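Local atomic coordinates of putative ABC transporter, periplasmic binding protein, amino acid (Neisseria gonorrhoeae, PDB entry 2YJP), a protein that probably serves as the periplasmic solute receptor of an ABC transporter, binding L-cysteine for uptake into the cell. Residues 258-261 and 262-266. The protein carries 1 engineered substitution. Residues are numbered along the deposited sequence; the frame is centred on the assembly and turned at random.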
loop_
_atom_site.group_PDB
_atom_site.type_symbol
_atom_site.label_atom_id
_atom_site.label_comp_id
_atom_site.label_asym_id
_atom_site.label_seq_id
_atom_site.Cartn_x
_atom_site.Cartn_y
_atom_site.Cartn_z
ATOM N N ILE A 258 -4.542 11.914 11.592
ATOM C CA ILE A 258 -4.368 10.492 11.849
ATOM C C ILE A 258 -4.634 10.157 13.311
ATOM O O ILE A 258 -5.316 9.178 13.601
ATOM C CB ILE A 258 -2.973 9.966 11.428
ATOM C CG1 ILE A 258 -2.805 10.069 9.902
ATOM C CG2 ILE A 258 -2.745 8.500 11.903
ATOM C CD1 ILE A 258 -3.876 9.317 9.038
ATOM N N ALA A 259 -4.100 10.993 14.208
ATOM C CA ALA A 259 -4.153 10.772 15.652
ATOM C C ALA A 259 -5.608 10.807 16.037
ATOM O O ALA A 259 -6.073 9.968 16.831
ATOM C CB ALA A 259 -3.357 11.875 16.427
ATOM N N ALA A 260 -6.322 11.795 15.474
ATOM C CA ALA A 260 -7.741 11.996 15.824
ATOM C C ALA A 260 -8.568 10.820 15.305
ATOM O O ALA A 260 -9.509 10.398 15.985
ATOM C CB ALA A 260 -8.303 13.330 15.309
ATOM N N MET A 261 -8.184 10.286 14.153
ATOM C CA MET A 261 -8.910 9.144 13.560
ATOM C C MET A 261 -8.756 7.833 14.310
ATOM O O MET A 261 -9.695 7.019 14.322
ATOM C CB MET A 261 -8.543 8.930 12.105
ATOM C CG MET A 261 -9.160 9.929 11.185
ATOM S SD MET A 261 -8.318 9.750 9.600
ATOM C CE MET A 261 -9.481 10.385 8.486
ATOM N N LYS A 262 -7.570 7.645 14.899
ATOM C CA LYS A 262 -7.310 6.566 15.869
ATOM C C LYS A 262 -8.193 6.702 17.110
ATOM O O LYS A 262 -8.732 5.730 17.598
ATOM C CB LYS A 262 -5.825 6.530 16.245
ATOM C CG LYS A 262 -4.917 6.117 15.076
ATOM C CD LYS A 262 -3.456 6.209 15.466
ATOM C CE LYS A 262 -2.548 5.765 14.300
ATOM N NZ LYS A 262 -1.084 6.019 14.679
ATOM N N LYS A 263 -8.365 7.914 17.601
ATOM C CA LYS A 263 -9.055 8.121 18.871
ATOM C C LYS A 263 -10.563 8.051 18.727
ATOM O O LYS A 263 -11.228 7.511 19.591
ATOM C CB LYS A 263 -8.658 9.463 19.515
ATOM C CG LYS A 263 -7.436 9.393 20.474
ATOM C CD LYS A 263 -6.982 10.810 20.943
ATOM C CE LYS A 263 -6.631 10.845 22.438
ATOM N NZ LYS A 263 -6.794 12.185 23.141
ATOM N N ASP A 264 -11.097 8.592 17.631
ATOM C CA ASP A 264 -12.537 8.716 17.446
ATOM C C ASP A 264 -13.247 7.612 16.651
ATOM O O ASP A 264 -14.435 7.719 16.398
ATOM C CB ASP A 264 -12.911 10.112 16.895
ATOM C CG ASP A 264 -12.500 10.333 15.395
ATOM O OD1 ASP A 264 -12.434 9.571 14.493
ATOM O OD2 ASP A 264 -12.179 11.364 14.975
ATOM N N GLY A 265 -12.545 6.565 16.243
ATOM C CA GLY A 265 -13.197 5.425 15.600
ATOM C C GLY A 265 -13.195 5.444 14.092
ATOM O O GLY A 265 -13.530 4.445 13.487
ATOM N N ARG A 266 -12.803 6.555 13.461
ATOM C CA ARG A 266 -12.761 6.618 11.997
ATOM C C ARG A 266 -11.830 5.638 11.345
ATOM O O ARG A 266 -12.178 5.093 10.305
ATOM C CB ARG A 266 -12.476 8.036 11.485
ATOM C CG ARG A 266 -13.788 8.915 11.550
ATOM C CD ARG A 266 -13.583 10.413 11.235
ATOM N NE ARG A 266 -12.551 10.975 12.065
ATOM C CZ ARG A 266 -11.863 12.087 11.813
ATOM N NH1 ARG A 266 -12.066 12.773 10.744
ATOM N NH2 ARG A 266 -10.957 12.536 12.622
#
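Lys262 N, Lys263 N and Asp264 N each bond the carbonyl oxygen four residues back, on Ile258, Ala259 and Ala260, the last bond measuring 2.9 Å from Asp264 N to Ala260 O, whereas Gly265 N reaches Met261 O only weakly. Over this final turn Met261 and Arg266 cross at about a right angle. Met261 CG lies against one face of the guanidinium, 3.5 Å from Arg266 CZ and offset toward its rim, while Ala260 CB sits at the edge, in plane, 3.9 Å from Arg266 NH2. A guanidinium suits this spot because a face can rest on aliphatic carbon while its in-plane N-H groups still point to carboxylates. Gly265 turns the chain with a positive phi of 96°, a conformation that suits glycine, which has no CB to press on the preceding carbonyl oxygen, and it also stands at the N-cap of helix 266-274; around here helix 248-264 gives way to that next helix. Asp264 suits the break, since its OD1 accepts from Arg266 N at 3.2 Å through the anti lone pair, closing an Asx turn. On its syn side the same oxygen takes Arg266 NE at 2.8 Å in a salt bridge, nearly straight at 164°. A bend at chi3 (-54°) brings the guanidinium back beside Ala260 and Met261, and its NH1 forms a second salt bridge with Asp91 of helix 80-93, the helix Met261 also packs on. One turn earlier, the extended Lys262 lays its CE 3.6 Å from Ile258 CG2, the methyl touching the end of the lysine's aliphatic chain while NZ donates hydrogen bonds to the carbonyl oxygens of Pro140 and Glu291.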